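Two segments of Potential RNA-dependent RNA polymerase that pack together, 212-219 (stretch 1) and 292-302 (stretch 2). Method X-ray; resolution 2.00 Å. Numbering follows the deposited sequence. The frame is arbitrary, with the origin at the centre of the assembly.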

ATOM      1  N   ILE A 212      -7.574 -11.706  11.995  1.00 15.56           N
ATOM      2  CA  ILE A 212      -6.837 -12.512  12.975  1.00 16.51           C
ATOM      3  C   ILE A 212      -6.397 -13.844  12.366  1.00 16.63           C
ATOM      4  O   ILE A 212      -5.231 -14.244  12.470  1.00 19.53           O
ATOM      5  CB  ILE A 212      -7.689 -12.743  14.239  1.00 20.26           C
ATOM      6  CG1 ILE A 212      -7.968 -11.427  14.958  1.00 19.44           C
ATOM      7  CG2 ILE A 212      -6.989 -13.746  15.172  1.00 19.97           C
ATOM      8  CD1 ILE A 212      -9.032 -11.558  16.083  1.00 18.21           C
ATOM      9  N   ARG A 213      -7.330 -14.573  11.751  1.00 16.40           N
ATOM     10  CA  ARG A 213      -6.975 -15.879  11.212  1.00 15.12           C
ATOM     11  C   ARG A 213      -5.932 -15.749  10.101  1.00 16.68           C
ATOM     12  O   ARG A 213      -4.977 -16.534  10.042  1.00 17.14           O
ATOM     13  CB  ARG A 213      -8.224 -16.594  10.711  1.00 17.16           C
ATOM     14  CG  ARG A 213      -9.066 -17.187  11.852  1.00 20.91           C
ATOM     15  CD  ARG A 213      -8.292 -18.317  12.451  1.00 26.31           C
ATOM     16  NE  ARG A 213      -8.581 -19.562  11.779  1.00 26.62           N
ATOM     17  CZ  ARG A 213      -7.730 -20.563  11.599  1.00 23.24           C
ATOM     18  NH1 ARG A 213      -6.477 -20.488  12.012  1.00 26.58           N
ATOM     19  NH2 ARG A 213      -8.155 -21.646  10.974  1.00 24.62           N
ATOM     20  N   GLU A 214      -6.108 -14.777   9.205  1.00 15.90           N
ATOM     21  CA  GLU A 214      -5.117 -14.547   8.152  1.00 17.37           C
ATOM     22  C   GLU A 214      -3.742 -14.259   8.747  1.00 18.42           C
ATOM     23  O   GLU A 214      -2.735 -14.854   8.342  1.00 17.08           O
ATOM     24  CB  GLU A 214      -5.551 -13.386   7.266  1.00 18.28           C
ATOM     25  CG  GLU A 214      -6.772 -13.632   6.420  1.00 17.34           C
ATOM     26  CD  GLU A 214      -7.188 -12.354   5.711  1.00 21.13           C
ATOM     27  OE1 GLU A 214      -7.097 -11.265   6.336  1.00 22.70           O
ATOM     28  OE2 GLU A 214      -7.605 -12.435   4.548  1.00 20.77           O
ATOM     29  N   LEU A 215      -3.688 -13.368   9.739  1.00 15.57           N
ATOM     30  CA  LEU A 215      -2.404 -12.916  10.259  1.00 18.39           C
ATOM     31  C   LEU A 215      -1.690 -13.979  11.077  1.00 18.96           C
ATOM     32  O   LEU A 215      -0.492 -13.833  11.335  1.00 19.57           O
ATOM     33  CB  LEU A 215      -2.586 -11.645  11.084  1.00 19.28           C
ATOM     34  CG  LEU A 215      -2.938 -10.381  10.294  1.00 23.96           C
ATOM     35  CD1 LEU A 215      -3.215  -9.226  11.246  1.00 25.67           C
ATOM     36  CD2 LEU A 215      -1.824 -10.007   9.345  1.00 25.43           C
ATOM     37  N   GLN A 216      -2.385 -15.042  11.498  1.00 19.19           N
ATOM     38  CA  GLN A 216      -1.679 -16.162  12.110  1.00 20.22           C
ATOM     39  C   GLN A 216      -0.591 -16.709  11.184  1.00 21.39           C
ATOM     40  O   GLN A 216       0.375 -17.318  11.657  1.00 18.12           O
ATOM     41  CB  GLN A 216      -2.653 -17.279  12.472  1.00 17.94           C
ATOM     42  CG  GLN A 216      -3.564 -16.981  13.657  1.00 20.78           C
ATOM     43  CD  GLN A 216      -4.431 -18.173  13.967  1.00 25.96           C
ATOM     44  OE1 GLN A 216      -5.526 -18.311  13.420  1.00 25.69           O
ATOM     45  NE2 GLN A 216      -3.920 -19.079  14.797  1.00 22.87           N
ATOM     46  N   VAL A 217      -0.756 -16.541   9.870  1.00 17.98           N
ATOM     47  CA  VAL A 217       0.264 -16.927   8.898  1.00 14.68           C
ATOM     48  C   VAL A 217       1.056 -15.706   8.449  1.00 16.37           C
ATOM     49  O   VAL A 217       2.290 -15.720   8.438  1.00 19.39           O
ATOM     50  CB  VAL A 217      -0.353 -17.640   7.685  1.00 16.85           C
ATOM     51  CG1 VAL A 217       0.642 -17.630   6.513  1.00 17.16           C
ATOM     52  CG2 VAL A 217      -0.716 -19.066   8.040  1.00 14.19           C
ATOM     53  N   TYR A 218       0.366 -14.635   8.068  1.00 15.70           N
ATOM     54  CA  TYR A 218       1.075 -13.546   7.405  1.00 17.68           C
ATOM     55  C   TYR A 218       1.991 -12.790   8.362  1.00 20.17           C
ATOM     56  O   TYR A 218       3.042 -12.279   7.945  1.00 16.13           O
ATOM     57  CB  TYR A 218       0.089 -12.608   6.725  1.00 15.77           C
ATOM     58  CG  TYR A 218      -0.610 -13.273   5.574  1.00 16.91           C
ATOM     59  CD1 TYR A 218       0.112 -13.687   4.457  1.00 16.03           C
ATOM     60  CD2 TYR A 218      -1.979 -13.499   5.592  1.00 17.99           C
ATOM     61  CE1 TYR A 218      -0.509 -14.314   3.389  1.00 18.01           C
ATOM     62  CE2 TYR A 218      -2.617 -14.118   4.518  1.00 19.21           C
ATOM     63  CZ  TYR A 218      -1.874 -14.517   3.416  1.00 18.98           C
ATOM     64  OH  TYR A 218      -2.488 -15.127   2.341  1.00 17.46           O
ATOM     65  N   GLN A 219       1.617 -12.703   9.652  1.00 16.80           N
ATOM     66  CA  GLN A 219       2.486 -12.038  10.624  1.00 17.61           C
ATOM     67  C   GLN A 219       3.844 -12.725  10.733  1.00 19.54           C
ATOM     68  O   GLN A 219       4.872 -12.060  10.516  1.00 18.55           O
ATOM     69  CB  GLN A 219       1.783 -11.960  11.989  1.00 23.51           C
ATOM     70  CG  GLN A 219       1.481 -10.621  12.518  1.00 29.43           C
ATOM     71  CD  GLN A 219       0.649 -10.735  13.798  1.00 31.47           C
ATOM     72  OE1 GLN A 219       0.860 -11.637  14.618  1.00 33.98           O
ATOM     73  NE2 GLN A 219      -0.298  -9.830  13.961  1.00 32.31           N
TER
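Stretch 2 (292-302) DWLERVFPIKY

Stretch 2 crosses the helix of stretch 1 obliquely, running largely against it. All of 212-219 is helical, part of a helix that extends beyond the segment at both ends. Stretch 2 enters as a helix through 292-296; residues 297-301 keep helical phi/psi values without the regular bonding pattern, although Val-297 N and Phe-298 N both donate to Trp-293 O, at 2.9 and 3.0 Å. The N-to-C directions of the two helices differ by 131° (signed crossing angle -131°), and their axes come no closer than 10.8 Å. That spacing leaves room for a large side chain, and the closest backbone register falls at Glu-214 and Val-297, whose CA atoms are 6.5 Å apart.

The room is taken by Trp-293, which has the largest covered area of any residue in the contact, 114 Å² of the 482 Å² buried on both sides together. Its CA-to-CB bond points toward stretch 1, and with chi1 at -175° (t) and chi2 at 94° the indole enters a hole formed by Arg-213, Glu-214, Val-217 and Tyr-218. Three kinds of evidence fix its pose. At the ring edge, Trp-293 NE1 donates to Arg-213 O at 2.9 Å, with an N-H...O angle of 147°; within the helix, this carbonyl receives only a weak bond, from Gln-216 N at 3.3 Å. Over one face lies Val-217, whose CG2 is 3.5 Å from the centroid of the five-membered ring of Trp-293 and 14° off its normal, a CH-pi geometry. Finally, the six-membered ring turns its edge to the face of Tyr-218 in an offset edge-to-face pair, with centroids 5.4 Å apart and planes at 72°; the closest carbons are Tyr-218 CE2 and Trp-293 CZ2, at 3.6 Å.

Arg-213, with 76 Å² covered, closes another side of the contact. Its CA-to-CB bond points sideways, and chi1 to chi3 are all m. The side chain is held within its own helix, where Arg-213 NH1 donates to Gln-216 OE1 at 2.8 Å and a nearly straight 174°. One face of the guanidinium lies against stretch 2: Arg-213 NH2 lies 3.6 Å from Val-297 CG2, and Arg-213 NH1 lies 4.2 Å from Trp-293 CD1. The other methyl of Val-297 meets the next residue of the helix, with Val-297 CG1 3.8 Å from Glu-214 N.

Farther along stretch 2, the contact becomes polar. Glu-214 points its CA-to-CB bond away, yet the carboxylate comes back within reach, and water 1 links it to stretch 2: the water lies 2.7 Å from Glu-214 OE2 and 2.9 Å from Val-297 O, and accepts from Lys-301 N at 3.0 Å. The ammonium of Lys-301 ties the same turn to Tyr-218, since Lys-301 NZ donates to Tyr-218 OH at 2.8 Å and to Phe-298 O at 3.0 Å.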

ATOM      1  N   ASP A 292      -4.939 -26.853   7.188  1.00 26.81           N
ATOM      2  CA  ASP A 292      -6.305 -26.379   7.386  1.00 29.84           C
ATOM      3  C   ASP A 292      -6.454 -24.913   7.012  1.00 24.92           C
ATOM      4  O   ASP A 292      -7.451 -24.525   6.396  1.00 27.63           O
ATOM      5  CB  ASP A 292      -6.721 -26.582   8.833  1.00 34.16           C
ATOM      6  CG  ASP A 292      -7.273 -27.958   9.076  1.00 46.14           C
ATOM      7  OD1 ASP A 292      -7.929 -28.496   8.157  1.00 54.82           O
ATOM      8  OD2 ASP A 292      -7.025 -28.518  10.162  1.00 47.83           O
ATOM      9  N   TRP A 293      -5.496 -24.086   7.432  1.00 23.34           N
ATOM     10  CA  TRP A 293      -5.487 -22.673   7.080  1.00 20.09           C
ATOM     11  C   TRP A 293      -5.535 -22.470   5.566  1.00 20.94           C
ATOM     12  O   TRP A 293      -6.251 -21.590   5.073  1.00 19.87           O
ATOM     13  CB  TRP A 293      -4.243 -22.018   7.675  1.00 17.63           C
ATOM     14  CG  TRP A 293      -4.173 -20.533   7.496  1.00 18.58           C
ATOM     15  CD1 TRP A 293      -4.599 -19.575   8.382  1.00 16.42           C
ATOM     16  CD2 TRP A 293      -3.639 -19.829   6.366  1.00 17.10           C
ATOM     17  NE1 TRP A 293      -4.362 -18.326   7.871  1.00 15.21           N
ATOM     18  CE2 TRP A 293      -3.778 -18.447   6.634  1.00 16.80           C
ATOM     19  CE3 TRP A 293      -3.052 -20.231   5.155  1.00 19.79           C
ATOM     20  CZ2 TRP A 293      -3.349 -17.463   5.738  1.00 14.63           C
ATOM     21  CZ3 TRP A 293      -2.635 -19.252   4.259  1.00 18.48           C
ATOM     22  CH2 TRP A 293      -2.783 -17.884   4.561  1.00 16.50           C
ATOM     23  N   LEU A 294      -4.769 -23.268   4.815  1.00 17.46           N
ATOM     24  CA  LEU A 294      -4.713 -23.096   3.367  1.00 20.33           C
ATOM     25  C   LEU A 294      -6.046 -23.438   2.708  1.00 22.51           C
ATOM     26  O   LEU A 294      -6.411 -22.835   1.690  1.00 21.51           O
ATOM     27  CB  LEU A 294      -3.588 -23.957   2.790  1.00 21.38           C
ATOM     28  CG  LEU A 294      -2.182 -23.422   3.059  1.00 21.64           C
ATOM     29  CD1 LEU A 294      -1.137 -24.538   2.919  1.00 20.51           C
ATOM     30  CD2 LEU A 294      -1.873 -22.270   2.088  1.00 18.72           C
ATOM     31  N   GLU A 295      -6.785 -24.398   3.271  1.00 23.14           N
ATOM     32  CA  GLU A 295      -8.065 -24.786   2.691  1.00 22.57           C
ATOM     33  C   GLU A 295      -9.197 -23.877   3.158  1.00 24.23           C
ATOM     34  O   GLU A 295     -10.142 -23.639   2.402  1.00 23.27           O
ATOM     35  CB  GLU A 295      -8.382 -26.240   3.016  1.00 30.26           C
ATOM     36  CG  GLU A 295      -7.400 -27.236   2.394  1.00 38.74           C
ATOM     37  CD  GLU A 295      -7.359 -27.127   0.871  1.00 41.06           C
ATOM     38  OE1 GLU A 295      -8.442 -27.012   0.244  1.00 48.76           O
ATOM     39  OE2 GLU A 295      -6.244 -27.113   0.315  1.00 36.26           O
ATOM     40  N   ARG A 296      -9.139 -23.388   4.399  1.00 20.39           N
ATOM     41  CA  ARG A 296     -10.263 -22.686   5.020  1.00 23.55           C
ATOM     42  C   ARG A 296     -10.142 -21.174   4.998  1.00 20.83           C
ATOM     43  O   ARG A 296     -11.133 -20.489   4.760  1.00 16.82           O
ATOM     44  CB  ARG A 296     -10.426 -23.098   6.484  1.00 28.73           C
ATOM     45  CG  ARG A 296     -11.193 -24.361   6.741  1.00 38.41           C
ATOM     46  CD  ARG A 296     -10.909 -24.820   8.167  1.00 37.33           C
ATOM     47  NE  ARG A 296     -11.926 -24.409   9.126  1.00 38.74           N
ATOM     48  CZ  ARG A 296     -13.126 -24.972   9.210  1.00 42.09           C
ATOM     49  NH1 ARG A 296     -13.460 -25.958   8.380  1.00 47.33           N
ATOM     50  NH2 ARG A 296     -13.989 -24.557  10.115  1.00 39.41           N
ATOM     51  N   VAL A 297      -8.967 -20.641   5.308  1.00 15.89           N
ATOM     52  CA  VAL A 297      -8.785 -19.206   5.527  1.00 18.17           C
ATOM     53  C   VAL A 297      -8.238 -18.510   4.291  1.00 18.72           C
ATOM     54  O   VAL A 297      -8.736 -17.459   3.884  1.00 16.54           O
ATOM     55  CB  VAL A 297      -7.857 -18.967   6.740  1.00 17.63           C
ATOM     56  CG1 VAL A 297      -7.628 -17.462   6.942  1.00 14.50           C
ATOM     57  CG2 VAL A 297      -8.408 -19.630   7.995  1.00 19.30           C
ATOM     58  N   PHE A 298      -7.159 -19.050   3.721  1.00 18.59           N
ATOM     59  CA  PHE A 298      -6.559 -18.461   2.519  1.00 17.41           C
ATOM     60  C   PHE A 298      -7.568 -17.999   1.465  1.00 13.87           C
ATOM     61  O   PHE A 298      -7.378 -16.910   0.911  1.00 15.32           O
ATOM     62  CB  PHE A 298      -5.569 -19.455   1.892  1.00 17.42           C
ATOM     63  CG  PHE A 298      -4.986 -18.963   0.598  1.00 18.56           C
ATOM     64  CD1 PHE A 298      -3.905 -18.094   0.606  1.00 17.79           C
ATOM     65  CD2 PHE A 298      -5.551 -19.317  -0.620  1.00 19.34           C
ATOM     66  CE1 PHE A 298      -3.383 -17.604  -0.579  1.00 15.77           C
ATOM     67  CE2 PHE A 298      -5.025 -18.825  -1.807  1.00 18.22           C
ATOM     68  CZ  PHE A 298      -3.943 -17.967  -1.774  1.00 17.93           C
ATOM     69  N   PRO A 299      -8.614 -18.750   1.125  1.00 17.59           N
ATOM     70  CA  PRO A 299      -9.486 -18.295   0.025  1.00 18.75           C
ATOM     71  C   PRO A 299     -10.393 -17.128   0.379  1.00 17.53           C
ATOM     72  O   PRO A 299     -10.976 -16.551  -0.542  1.00 15.94           O
ATOM     73  CB  PRO A 299     -10.327 -19.533  -0.326  1.00 20.23           C
ATOM     74  CG  PRO A 299     -10.133 -20.491   0.771  1.00 25.44           C
ATOM     75  CD  PRO A 299      -8.869 -20.159   1.482  1.00 17.85           C
ATOM     76  N   ILE A 300     -10.553 -16.775   1.663  1.00 16.07           N
ATOM     77  CA  ILE A 300     -11.613 -15.829   2.043  1.00 15.49           C
ATOM     78  C   ILE A 300     -11.384 -14.459   1.425  1.00 14.06           C
ATOM     79  O   ILE A 300     -12.332 -13.786   1.005  1.00 15.55           O
ATOM     80  CB  ILE A 300     -11.727 -15.743   3.581  1.00 15.01           C
ATOM     81  CG1 ILE A 300     -12.269 -17.057   4.139  1.00 16.86           C
ATOM     82  CG2 ILE A 300     -12.581 -14.549   4.021  1.00 12.01           C
ATOM     83  CD1 ILE A 300     -12.102 -17.162   5.635  1.00 18.93           C
ATOM     84  N   LYS A 301     -10.126 -14.014   1.361  1.00 15.25           N
ATOM     85  CA  LYS A 301      -9.865 -12.676   0.844  1.00 14.69           C
ATOM     86  C   LYS A 301     -10.256 -12.545  -0.627  1.00 16.27           C
ATOM     87  O   LYS A 301     -10.415 -11.418  -1.112  1.00 16.69           O
ATOM     88  CB  LYS A 301      -8.395 -12.308   1.049  1.00 18.59           C
ATOM     89  CG  LYS A 301      -7.430 -13.166   0.179  1.00 17.23           C
ATOM     90  CD  LYS A 301      -5.954 -12.814   0.398  1.00 17.86           C
ATOM     91  CE  LYS A 301      -5.360 -13.543   1.605  1.00 18.76           C
ATOM     92  NZ  LYS A 301      -5.093 -14.991   1.326  1.00 18.58           N
ATOM     93  N   TYR A 302     -10.417 -13.668  -1.339  1.00 14.91           N
ATOM     94  CA  TYR A 302     -10.813 -13.681  -2.744  1.00 14.03           C
ATOM     95  C   TYR A 302     -12.292 -13.989  -2.952  1.00 16.82           C
ATOM     96  O   TYR A 302     -12.747 -14.052  -4.100  1.00 15.08           O
ATOM     97  CB  TYR A 302      -9.964 -14.700  -3.515  1.00 17.64           C
ATOM     98  CG  TYR A 302      -8.478 -14.444  -3.348  1.00 15.93           C
ATOM     99  CD1 TYR A 302      -7.904 -13.299  -3.873  1.00 17.01           C
ATOM    100  CD2 TYR A 302      -7.662 -15.329  -2.637  1.00 16.10           C
ATOM    101  CE1 TYR A 302      -6.544 -13.031  -3.709  1.00 17.46           C
ATOM    102  CE2 TYR A 302      -6.292 -15.069  -2.474  1.00 16.77           C
ATOM    103  CZ  TYR A 302      -5.753 -13.910  -3.017  1.00 15.80           C
ATOM    104  OH  TYR A 302      -4.408 -13.609  -2.893  1.00 18.65           O
TER
HETATM  105  O   HOH W   1      -7.851 -14.736   3.176  1.00 20.64           O